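Local coordinates for periplasmic binding protein/LacI transcriptional regulator (Clostridium phytofermentans, PDB 3BRS) that probably binds a sugar outside the cell for uptake, as a periplasmic-binding-protein-type receptor whose fold is shared with LacI-family regulators, at residues A[121-126]-A[274-279]; A[125-130]-A[219-224]; A[258-261]-A[265-268]; A[107-112]-A[250-255]. All blocks are in the same frame, centred on the assembly; numbering follows the deposited sequence.

Contact 1: A[121-126]-A[274-279]; sequences GAVTKN and CALITK
Val123 and Leu276 make the apolar part of this contact, their side chains reaching toward each other tip to tip. One methyl of the valine does the work: Val123 CG2 points into the fork of the leucine, 3.6 Å from Leu276 CD2 and 3.9 Å from Leu276 CD1. With CG1 anti to the backbone N (chi1 166°), CG2 is the branch that faces the strand. Polar atoms add little. Thr278 OG1 lies 4.5 Å from Val123 CG2, a loose van der Waals approach that extends the patch by one more residue of the same strand face. Backbone bonding does not join helix and strand: Lys125 N binds Gly121 O at 2.8 Å inside the helix, and Ala275 and Ile277 pair with Val243 and Met241 of the adjoining strand. Side chains alternate along the strand, and Leu276 and Thr278 are the two that set out toward the helix. The backbones stay well apart, the nearest CA atoms, of Val123 and Thr278, being 8.8 Å from each other. Here helix 113-127 lies across the margin of the mixed sheet of the C-terminal domain, where strand 275-278 is an edge strand and runs antiparallel to 240-243. Val123 also touches Ala240 and Val221, so it spans three successive strands, and Thr124, one residue on, rests on Val193 and Val195 deeper in the sheet.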
loop_
_atom_site.group_PDB
_atom_site.type_symbol
_atom_site.label_atom_id
_atom_site.label_comp_id
_atom_site.label_asym_id
_atom_site.label_seq_id
_atom_site.Cartn_x
_atom_site.Cartn_y
_atom_site.Cartn_z
ATOM N N GLY A 121 7.456 12.523 -5.680
ATOM C CA GLY A 121 8.638 13.323 -5.311
ATOM C C GLY A 121 8.857 14.452 -6.285
ATOM O O GLY A 121 9.195 15.584 -5.907
ATOM N N ALA A 122 8.683 14.147 -7.570
ATOM C CA ALA A 122 8.959 15.139 -8.629
ATOM C C ALA A 122 7.927 16.221 -8.639
ATOM O O ALA A 122 8.262 17.375 -8.861
ATOM C CB ALA A 122 9.132 14.530 -10.004
ATOM N N VAL A 123 6.668 15.898 -8.386
ATOM C CA VAL A 123 5.649 16.962 -8.208
ATOM C C VAL A 123 6.056 17.898 -7.025
ATOM O O VAL A 123 5.987 19.112 -7.140
ATOM C CB VAL A 123 4.224 16.313 -7.952
ATOM C CG1 VAL A 123 3.219 17.359 -7.428
ATOM C CG2 VAL A 123 3.684 15.616 -9.226
ATOM N N THR A 124 6.480 17.288 -5.902
ATOM C CA THR A 124 6.806 17.991 -4.672
ATOM C C THR A 124 8.018 18.884 -4.885
ATOM O O THR A 124 8.039 20.020 -4.402
ATOM C CB THR A 124 7.025 17.051 -3.457
ATOM O OG1 THR A 124 5.913 16.145 -3.291
ATOM C CG2 THR A 124 7.095 17.877 -2.196
ATOM N N LYS A 125 9.024 18.397 -5.616
ATOM C CA LYS A 125 10.198 19.238 -5.987
ATOM C C LYS A 125 9.738 20.468 -6.707
ATOM O O LYS A 125 10.214 21.547 -6.414
ATOM C CB LYS A 125 11.121 18.439 -6.903
ATOM C CG LYS A 125 12.506 19.028 -7.173
ATOM C CD LYS A 125 13.270 17.983 -7.926
ATOM C CE LYS A 125 14.745 18.322 -8.116
ATOM N NZ LYS A 125 15.319 17.435 -9.207
ATOM N N ASN A 126 8.803 20.359 -7.634
ATOM C CA ASN A 126 8.367 21.579 -8.290
ATOM C C ASN A 126 7.616 22.534 -7.315
ATOM O O ASN A 126 7.760 23.753 -7.402
ATOM C CB ASN A 126 7.512 21.222 -9.466
ATOM C CG ASN A 126 7.124 22.426 -10.297
ATOM O OD1 ASN A 126 7.963 23.232 -10.717
ATOM N ND2 ASN A 126 5.847 22.534 -10.584
ATOM N N CYS A 274 -0.078 2.397 -12.139
ATOM C CA CYS A 274 -0.663 3.534 -11.348
ATOM C C CYS A 274 -0.666 4.794 -12.231
ATOM O O CYS A 274 -0.069 4.755 -13.286
ATOM C CB CYS A 274 0.134 3.753 -10.050
ATOM S SG CYS A 274 1.748 4.326 -10.458
ATOM N N ALA A 275 -1.408 5.844 -11.873
ATOM C CA ALA A 275 -1.411 7.105 -12.624
ATOM C C ALA A 275 -1.268 8.326 -11.715
ATOM O O ALA A 275 -1.719 8.315 -10.594
ATOM C CB ALA A 275 -2.670 7.242 -13.500
ATOM N N LEU A 276 -0.645 9.370 -12.227
ATOM C CA LEU A 276 -0.530 10.645 -11.525
ATOM C C LEU A 276 -1.542 11.653 -12.132
ATOM O O LEU A 276 -1.445 11.976 -13.329
ATOM C CB LEU A 276 0.866 11.232 -11.695
ATOM C CG LEU A 276 1.148 12.633 -11.115
ATOM C CD1 LEU A 276 1.216 12.597 -9.608
ATOM C CD2 LEU A 276 2.464 13.173 -11.583
ATOM N N ILE A 277 -2.428 12.171 -11.258
ATOM C CA ILE A 277 -3.359 13.200 -11.568
ATOM C C ILE A 277 -3.060 14.455 -10.762
ATOM O O ILE A 277 -2.707 14.397 -9.617
ATOM C CB ILE A 277 -4.804 12.781 -11.232
ATOM C CG1 ILE A 277 -4.936 11.279 -11.074
ATOM C CG2 ILE A 277 -5.727 13.238 -12.390
ATOM C CD1 ILE A 277 -6.376 10.829 -11.096
ATOM N N THR A 278 -3.348 15.610 -11.324
ATOM C CA THR A 278 -2.713 16.814 -10.866
ATOM C C THR A 278 -3.768 17.892 -11.050
ATOM O O THR A 278 -4.509 17.850 -12.041
ATOM C CB THR A 278 -1.449 17.029 -11.831
ATOM O OG1 THR A 278 -0.237 16.730 -11.110
ATOM C CG2 THR A 278 -1.391 18.343 -12.413
ATOM N N LYS A 279 -3.863 18.792 -10.069
ATOM C CA LYS A 279 -4.795 19.873 -10.089
ATOM C C LYS A 279 -4.059 21.109 -10.557
ATOM O O LYS A 279 -3.045 21.491 -9.979
ATOM C CB LYS A 279 -5.366 20.092 -8.711
ATOM C CG LYS A 279 -6.080 21.384 -8.534
ATOM C CD LYS A 279 -7.280 21.217 -7.635
ATOM C CE LYS A 279 -8.044 22.528 -7.567
ATOM N NZ LYS A 279 -9.490 22.281 -7.344
#

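Contact 2: A[125-130]-A[219-224]; sequences KNLVRK and KLVCID
No ring or other flat group enters where Leu127 meets Val221 and Lys219, so no faces or edges are matched; the contact is made by methyls of branched side chains and an aliphatic chain. It belongs to the alpha/beta sandwich of the C-terminal domain in a type I periplasmic-binding-protein fold: the last turn of helix 113-127 lies over strand 219-224, an inner strand of the mixed sheet. Leu127 and Val221 reach toward each other tip to tip, Leu127 CD1 standing 4.0 Å from Val221 CG1. Both side chains leave their backbones in the same sense. Leu127 CG is anti to its carbonyl carbon (chi1 -62°), and so is the touching methyl of the valine, CG1 (chi1 -66°), which directs each branch across the gap between helix and sheet. The nearest CA atoms, of Leu127 and Lys219, are 8.7 Å apart, and side chains alone bridge the distance. Leu127 also touches Val193 of the neighbouring strand, while Val221 is buried beneath Ile120 and Thr124 of the same helix. The helix ends here: Val128 is the first residue to leave helical angles, and beyond it Arg129 N makes a weak 3.3 Å bond back to Asn126 O. Val128 O, near this terminus, accepts a bond from Lys163 NZ. At the more exposed margin, the lysine chain curls alongside the second leucine methyl, Leu127 CD2, with Lys219 CD nearest at 4.3 Å and Lys219 NZ hardly farther.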
loop_
_atom_site.group_PDB
_atom_site.type_symbol
_atom_site.label_atom_id
_atom_site.label_comp_id
_atom_site.label_asym_id
_atom_site.label_seq_id
_atom_site.Cartn_x
_atom_site.Cartn_y
_atom_site.Cartn_z
ATOM N N LYS A 125 9.024 18.397 -5.616
ATOM C CA LYS A 125 10.198 19.238 -5.987
ATOM C C LYS A 125 9.738 20.468 -6.707
ATOM O O LYS A 125 10.214 21.547 -6.414
ATOM C CB LYS A 125 11.121 18.439 -6.903
ATOM C CG LYS A 125 12.506 19.028 -7.173
ATOM C CD LYS A 125 13.270 17.983 -7.926
ATOM C CE LYS A 125 14.745 18.322 -8.116
ATOM N NZ LYS A 125 15.319 17.435 -9.207
ATOM N N ASN A 126 8.803 20.359 -7.634
ATOM C CA ASN A 126 8.367 21.579 -8.290
ATOM C C ASN A 126 7.616 22.534 -7.315
ATOM O O ASN A 126 7.760 23.753 -7.402
ATOM C CB ASN A 126 7.512 21.222 -9.466
ATOM C CG ASN A 126 7.124 22.426 -10.297
ATOM O OD1 ASN A 126 7.963 23.232 -10.717
ATOM N ND2 ASN A 126 5.847 22.534 -10.584
ATOM N N LEU A 127 6.839 21.994 -6.365
ATOM C CA LEU A 127 6.139 22.890 -5.410
ATOM C C LEU A 127 7.043 23.711 -4.475
ATOM O O LEU A 127 6.762 24.868 -4.172
ATOM C CB LEU A 127 5.104 22.120 -4.586
ATOM C CG LEU A 127 3.978 21.483 -5.383
ATOM C CD1 LEU A 127 3.216 20.576 -4.465
ATOM C CD2 LEU A 127 3.079 22.544 -6.014
ATOM N N VAL A 128 8.138 23.122 -4.032
ATOM C CA VAL A 128 9.099 23.828 -3.167
ATOM C C VAL A 128 10.316 24.442 -3.967
ATOM O O VAL A 128 11.393 24.704 -3.388
ATOM C CB VAL A 128 9.559 22.935 -1.976
ATOM C CG1 VAL A 128 8.374 22.306 -1.318
ATOM C CG2 VAL A 128 10.401 21.886 -2.469
ATOM N N ARG A 129 10.102 24.698 -5.269
ATOM C CA ARG A 129 11.074 25.326 -6.178
ATOM C C ARG A 129 11.668 26.618 -5.630
ATOM O O ARG A 129 12.868 26.883 -5.774
ATOM C CB ARG A 129 10.373 25.734 -7.479
ATOM C CG ARG A 129 10.742 24.955 -8.663
ATOM C CD ARG A 129 10.222 25.652 -9.927
ATOM N NE ARG A 129 9.014 26.444 -9.671
ATOM C CZ ARG A 129 8.341 27.131 -10.603
ATOM N NH1 ARG A 129 7.250 27.827 -10.259
ATOM N NH2 ARG A 129 8.744 27.122 -11.885
ATOM N N LYS A 130 10.808 27.478 -5.105
ATOM C CA LYS A 130 11.268 28.781 -4.637
ATOM C C LYS A 130 11.581 28.631 -3.169
ATOM O O LYS A 130 12.593 29.125 -2.693
ATOM C CB LYS A 130 10.221 29.887 -4.838
ATOM C CG LYS A 130 9.803 30.193 -6.253
ATOM C CD LYS A 130 9.097 31.558 -6.271
ATOM C CE LYS A 130 10.069 32.766 -6.521
ATOM N NZ LYS A 130 10.606 33.534 -5.316
ATOM N N LYS A 219 -0.140 22.858 0.956
ATOM C CA LYS A 219 -0.595 21.895 -0.037
ATOM C C LYS A 219 -0.206 20.431 0.294
ATOM O O LYS A 219 0.801 20.152 0.949
ATOM C CB LYS A 219 -0.033 22.284 -1.382
ATOM C CG LYS A 219 -0.708 23.557 -1.994
ATOM C CD LYS A 219 0.202 24.015 -3.146
ATOM C CE LYS A 219 -0.141 25.361 -3.740
ATOM N NZ LYS A 219 1.141 26.075 -4.067
ATOM N N LEU A 220 -1.046 19.539 -0.218
ATOM C CA LEU A 220 -1.063 18.151 0.084
ATOM C C LEU A 220 -1.031 17.380 -1.218
ATOM O O LEU A 220 -1.736 17.666 -2.218
ATOM C CB LEU A 220 -2.297 17.811 0.933
ATOM C CG LEU A 220 -2.635 16.351 1.291
ATOM C CD1 LEU A 220 -1.525 15.633 2.129
ATOM C CD2 LEU A 220 -3.950 16.266 2.038
ATOM N N VAL A 221 -0.126 16.424 -1.231
ATOM C CA VAL A 221 0.004 15.485 -2.327
ATOM C C VAL A 221 0.061 14.107 -1.667
ATOM O O VAL A 221 0.431 13.986 -0.467
ATOM C CB VAL A 221 1.333 15.743 -3.138
ATOM C CG1 VAL A 221 1.279 17.097 -3.831
ATOM C CG2 VAL A 221 2.524 15.728 -2.255
ATOM N N CYS A 222 -0.335 13.072 -2.412
ATOM C CA CYS A 222 -0.357 11.701 -1.821
ATOM C C CYS A 222 -0.316 10.637 -2.881
ATOM O O CYS A 222 -0.664 10.865 -4.061
ATOM C CB CYS A 222 -1.628 11.453 -0.966
ATOM S SG CYS A 222 -3.158 11.782 -1.993
ATOM N N ILE A 223 0.056 9.464 -2.417
ATOM C CA ILE A 223 -0.242 8.179 -3.048
ATOM C C ILE A 223 -1.544 7.636 -2.409
ATOM O O ILE A 223 -1.664 7.555 -1.176
ATOM C CB ILE A 223 0.892 7.159 -2.884
ATOM C CG1 ILE A 223 2.199 7.736 -3.471
ATOM C CG2 ILE A 223 0.511 5.834 -3.542
ATOM C CD1 ILE A 223 3.518 6.979 -2.998
ATOM N N ASP A 224 -2.519 7.290 -3.273
ATOM C CA ASP A 224 -3.863 7.017 -2.829
ATOM C C ASP A 224 -4.435 5.738 -3.389
ATOM O O ASP A 224 -3.969 5.179 -4.416
ATOM C CB ASP A 224 -4.748 8.230 -3.154
ATOM C CG ASP A 224 -6.176 8.086 -2.643
ATOM O OD1 ASP A 224 -6.347 7.679 -1.455
ATOM O OD2 ASP A 224 -7.119 8.405 -3.433
#

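Contact 3: A[258-261]-A[265-268]; sequences LKLL and YVPK
Lys259 and Val266 bring the two backbones closest, their CA atoms 6.6 Å apart, as the chain leaves the end of a helix and doubles back beside it. Segment 258-261 is regular helix; segment 265-268 is irregular, though Val266 and Pro267 are both extended, and it runs past the last turns without backbone bonding to them. Lys259 CB lies 4.3 Å from Val266 CB, the beta carbons facing each other. From there the lysine chain turns off: bent at chi2 (-136°) and again at chi4, it passes Tyr265 O with CD at 4.1 Å, and its end leads away to a salt bridge between Lys259 NZ and Glu264 OE2, within the turn itself. This is the helix-to-strand connection of the N-terminal alpha/beta domain, carrying the chain from helix 246-262 into the edge strand 269-271. Its apolar part is Leu260 against Val266, two side chains that cross obliquely. Val266 CG1 sits between the backbone N and the carbonyl carbon (chi1 74°), the crowded position. Leu260 CD2 comes to 3.3 Å from Val266 CG1, tighter than a normal methyl contact, so the exact placing of these methyls is doubtful. Leu260 and Val266 also both touch Ile107 of the sheet below. Tyr265 starts away from the helix, and its ring lies against its own chain instead, with Pro267 N 3.9 Å above one ring face and offset toward the rim.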
loop_
_atom_site.group_PDB
_atom_site.type_symbol
_atom_site.label_atom_id
_atom_site.label_comp_id
_atom_site.label_asym_id
_atom_site.label_seq_id
_atom_site.Cartn_x
_atom_site.Cartn_y
_atom_site.Cartn_z
ATOM N N LEU A 258 -3.964 -19.325 -11.129
ATOM C CA LEU A 258 -4.490 -20.368 -11.962
ATOM C C LEU A 258 -3.428 -20.958 -12.899
ATOM O O LEU A 258 -3.352 -22.159 -13.096
ATOM C CB LEU A 258 -5.683 -19.857 -12.743
ATOM C CG LEU A 258 -7.073 -19.985 -12.096
ATOM C CD1 LEU A 258 -8.160 -19.936 -13.206
ATOM C CD2 LEU A 258 -7.143 -21.287 -11.297
ATOM N N LYS A 259 -2.564 -20.103 -13.430
ATOM C CA LYS A 259 -1.517 -20.561 -14.308
ATOM C C LYS A 259 -0.609 -21.478 -13.553
ATOM O O LYS A 259 -0.327 -22.579 -14.030
ATOM C CB LYS A 259 -0.775 -19.395 -14.912
ATOM C CG LYS A 259 -1.740 -18.546 -15.694
ATOM C CD LYS A 259 -1.180 -18.134 -16.986
ATOM C CE LYS A 259 -2.285 -17.735 -17.927
ATOM N NZ LYS A 259 -1.951 -18.328 -19.247
ATOM N N LEU A 260 -0.235 -21.100 -12.339
ATOM C CA LEU A 260 0.700 -21.926 -11.571
ATOM C C LEU A 260 0.163 -23.324 -11.321
ATOM O O LEU A 260 0.900 -24.292 -11.401
ATOM C CB LEU A 260 0.974 -21.329 -10.200
ATOM C CG LEU A 260 1.425 -19.891 -10.112
ATOM C CD1 LEU A 260 1.386 -19.448 -8.639
ATOM C CD2 LEU A 260 2.856 -19.790 -10.714
ATOM N N LEU A 261 -1.106 -23.402 -10.935
ATOM C CA LEU A 261 -1.742 -24.679 -10.651
ATOM C C LEU A 261 -1.887 -25.511 -11.920
ATOM O O LEU A 261 -1.859 -26.725 -11.835
ATOM C CB LEU A 261 -3.127 -24.420 -10.083
ATOM C CG LEU A 261 -3.582 -24.560 -8.637
ATOM C CD1 LEU A 261 -2.581 -24.588 -7.455
ATOM C CD2 LEU A 261 -4.485 -23.436 -8.556
ATOM N N TYR A 265 3.367 -21.129 -17.749
ATOM C CA TYR A 265 4.441 -20.100 -17.581
ATOM C C TYR A 265 3.819 -18.870 -17.018
ATOM O O TYR A 265 2.858 -18.360 -17.555
ATOM C CB TYR A 265 5.132 -19.652 -18.907
ATOM C CG TYR A 265 6.089 -18.455 -18.712
ATOM C CD1 TYR A 265 7.303 -18.628 -17.989
ATOM C CD2 TYR A 265 5.777 -17.161 -19.174
ATOM C CE1 TYR A 265 8.187 -17.610 -17.754
ATOM C CE2 TYR A 265 6.677 -16.081 -18.933
ATOM C CZ TYR A 265 7.889 -16.342 -18.200
ATOM O OH TYR A 265 8.839 -15.389 -17.901
ATOM N N VAL A 266 4.366 -18.359 -15.942
ATOM C CA VAL A 266 3.905 -17.046 -15.538
ATOM C C VAL A 266 5.105 -16.211 -15.135
ATOM O O VAL A 266 5.987 -16.702 -14.451
ATOM C CB VAL A 266 2.815 -17.168 -14.399
ATOM C CG1 VAL A 266 3.503 -17.552 -13.051
ATOM C CG2 VAL A 266 2.071 -15.900 -14.273
ATOM N N PRO A 267 5.147 -14.943 -15.546
ATOM C CA PRO A 267 6.277 -14.101 -15.011
ATOM C C PRO A 267 6.403 -14.092 -13.439
ATOM O O PRO A 267 5.405 -14.291 -12.735
ATOM C CB PRO A 267 5.936 -12.704 -15.522
ATOM C CG PRO A 267 4.955 -12.912 -16.654
ATOM C CD PRO A 267 4.226 -14.194 -16.417
ATOM N N LYS A 268 7.570 -13.836 -12.867
ATOM C CA LYS A 268 7.639 -13.903 -11.403
ATOM C C LYS A 268 7.175 -12.563 -10.806
ATOM O O LYS A 268 6.825 -12.487 -9.620
ATOM C CB LYS A 268 9.033 -14.281 -10.930
ATOM C CG LYS A 268 9.089 -15.204 -9.748
ATOM C CD LYS A 268 10.311 -16.092 -9.864
ATOM C CE LYS A 268 10.126 -17.428 -9.093
ATOM N NZ LYS A 268 10.118 -17.397 -7.581
#

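Contact 4: A[107-112]-A[250-255]; sequences ITVATD and GYLGVE
Before Val109, the residue that meets Leu252 and Gly253, comes Ile107, whose side chain also sets out toward the helix but touches Lys256, beyond segment 250-255. Thr108 spends its backbone on the sheet, bonded to Lys268 and Leu270. Val109 carries the contact with both methyls. CG1, anti to the backbone N (chi1 -165°), takes the leucine: it lies 4.0 Å from Leu252 CD1 and 4.1 Å from Leu252 CB, the two side chains crossing at about a right angle. CG2 lies against the helix backbone, 4.1 Å from Gly253 CA. With no side chain at Gly253, the strand and helix come close, 6.2 Å between the CA atoms of Val109 and Gly253. This is buried helix-on-sheet packing in the N-terminal domain of the type I binding-protein fold, with helix 246-262 laid over strand 107-110 of the parallel sheet. After Ala110 the strand gives way to an interdomain connection. There Thr111 OG1 is hydrogen-bonded to Gln244 OE1, which belongs to a second such connection, and Asp112 is the N-cap of helix 113-127, its OD1 accepting a bond from Gln115 N.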
loop_
_atom_site.group_PDB
_atom_site.type_symbol
_atom_site.label_atom_id
_atom_site.label_comp_id
_atom_site.label_asym_id
_atom_site.label_seq_id
_atom_site.Cartn_x
_atom_site.Cartn_y
_atom_site.Cartn_z
ATOM N N ILE A 107 4.534 -15.871 -7.505
ATOM C CA ILE A 107 4.391 -14.628 -8.281
ATOM C C ILE A 107 4.091 -13.434 -7.352
ATOM O O ILE A 107 3.521 -13.618 -6.299
ATOM C CB ILE A 107 3.473 -14.775 -9.555
ATOM C CG1 ILE A 107 3.017 -13.403 -10.039
ATOM C CG2 ILE A 107 2.320 -15.689 -9.320
ATOM C CD1 ILE A 107 2.113 -13.418 -11.142
ATOM N N THR A 108 4.605 -12.250 -7.667
ATOM C CA THR A 108 4.209 -10.984 -6.998
ATOM C C THR A 108 3.392 -10.037 -7.912
ATOM O O THR A 108 3.878 -9.687 -8.954
ATOM C CB THR A 108 5.449 -10.235 -6.594
ATOM O OG1 THR A 108 6.100 -11.012 -5.577
ATOM C CG2 THR A 108 5.086 -8.800 -6.031
ATOM N N VAL A 109 2.169 -9.644 -7.535
ATOM C CA VAL A 109 1.428 -8.623 -8.304
ATOM C C VAL A 109 1.365 -7.350 -7.470
ATOM O O VAL A 109 0.760 -7.361 -6.407
ATOM C CB VAL A 109 0.023 -9.034 -8.674
ATOM C CG1 VAL A 109 -0.519 -8.043 -9.823
ATOM C CG2 VAL A 109 0.039 -10.512 -9.174
ATOM N N ALA A 110 1.970 -6.256 -7.932
ATOM C CA ALA A 110 1.938 -5.037 -7.106
ATOM C C ALA A 110 2.037 -3.829 -7.927
ATOM O O ALA A 110 2.347 -3.900 -9.121
ATOM C CB ALA A 110 3.158 -5.071 -6.055
ATOM N N THR A 111 1.919 -2.673 -7.301
ATOM C CA THR A 111 2.338 -1.414 -7.984
ATOM C C THR A 111 3.856 -1.335 -7.940
ATOM O O THR A 111 4.492 -1.836 -6.988
ATOM C CB THR A 111 1.717 -0.198 -7.191
ATOM O OG1 THR A 111 0.324 -0.463 -7.034
ATOM C CG2 THR A 111 1.869 1.139 -7.887
ATOM N N ASP A 112 4.465 -0.661 -8.906
ATOM C CA ASP A 112 5.837 -0.158 -8.738
ATOM C C ASP A 112 5.758 0.999 -7.714
ATOM O O ASP A 112 5.354 2.162 -8.056
ATOM C CB ASP A 112 6.419 0.276 -10.102
ATOM C CG ASP A 112 7.941 0.551 -10.061
ATOM O OD1 ASP A 112 8.527 0.715 -8.975
ATOM O OD2 ASP A 112 8.580 0.627 -11.129
ATOM N N GLY A 250 -5.997 -7.618 -7.277
ATOM C CA GLY A 250 -6.751 -8.779 -6.776
ATOM C C GLY A 250 -7.173 -9.726 -7.881
ATOM O O GLY A 250 -7.101 -10.932 -7.725
ATOM N N TYR A 251 -7.683 -9.159 -8.984
ATOM C CA TYR A 251 -8.101 -9.899 -10.103
ATOM C C TYR A 251 -6.935 -10.799 -10.600
ATOM O O TYR A 251 -7.034 -12.038 -10.638
ATOM C CB TYR A 251 -8.704 -8.907 -11.179
ATOM C CG TYR A 251 -9.337 -9.661 -12.308
ATOM C CD1 TYR A 251 -8.570 -10.280 -13.284
ATOM C CD2 TYR A 251 -10.716 -9.832 -12.345
ATOM C CE1 TYR A 251 -9.171 -11.077 -14.298
ATOM C CE2 TYR A 251 -11.344 -10.617 -13.330
ATOM C CZ TYR A 251 -10.583 -11.228 -14.303
ATOM O OH TYR A 251 -11.272 -11.962 -15.257
ATOM N N LEU A 252 -5.819 -10.176 -10.944
ATOM C CA LEU A 252 -4.679 -10.866 -11.494
ATOM C C LEU A 252 -4.108 -11.891 -10.533
ATOM O O LEU A 252 -3.607 -12.924 -10.967
ATOM C CB LEU A 252 -3.539 -9.866 -11.882
ATOM C CG LEU A 252 -3.893 -8.692 -12.843
ATOM C CD1 LEU A 252 -2.709 -7.703 -13.127
ATOM C CD2 LEU A 252 -4.563 -9.114 -14.156
ATOM N N GLY A 253 -4.116 -11.605 -9.229
ATOM C CA GLY A 253 -3.459 -12.499 -8.258
ATOM C C GLY A 253 -4.196 -13.838 -8.432
ATOM O O GLY A 253 -3.600 -14.924 -8.561
ATOM N N VAL A 254 -5.504 -13.752 -8.446
ATOM C CA VAL A 254 -6.327 -14.983 -8.605
ATOM C C VAL A 254 -6.106 -15.671 -9.953
ATOM O O VAL A 254 -5.576 -16.803 -10.030
ATOM C CB VAL A 254 -7.853 -14.754 -8.338
ATOM C CG1 VAL A 254 -8.647 -16.082 -8.551
ATOM C CG2 VAL A 254 -8.047 -14.292 -6.898
ATOM N N GLU A 255 -6.543 -15.004 -11.013
ATOM C CA GLU A 255 -6.335 -15.479 -12.357
ATOM C C GLU A 255 -4.970 -16.162 -12.607
ATOM O O GLU A 255 -4.935 -17.239 -13.147
ATOM C CB GLU A 255 -6.550 -14.306 -13.307
ATOM C CG GLU A 255 -6.488 -14.658 -14.734
ATOM C CD GLU A 255 -6.631 -13.423 -15.561
ATOM O OE1 GLU A 255 -5.704 -12.572 -15.481
ATOM O OE2 GLU A 255 -7.664 -13.285 -16.258
#

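In the fold
Contacts 1 and 2 belong to the C-terminal domain and share helix 113-127; contacts 3 and 4 belong to the N-terminal domain and share helix 246-262. Contact 4 is buried, contact 2 partly so, and contacts 1 and 3 lie at the surface. All four rest on aliphatic side chains, but the exposed ones take in lysine methylenes or a threonine hydroxyl, whereas contact 4 uses a glycine for closeness. Contacts 1 and 2 meet where Val123 CG1 lies 4.1 Å from Val221 CG1. Contacts 3 and 4 are joined by a probable hydrogen bond, Lys268 O to Thr108 N, at 3.0 Å. Between the domains, Cys274 touches Thr111, linking contacts 1 and 4 at the interdomain connections.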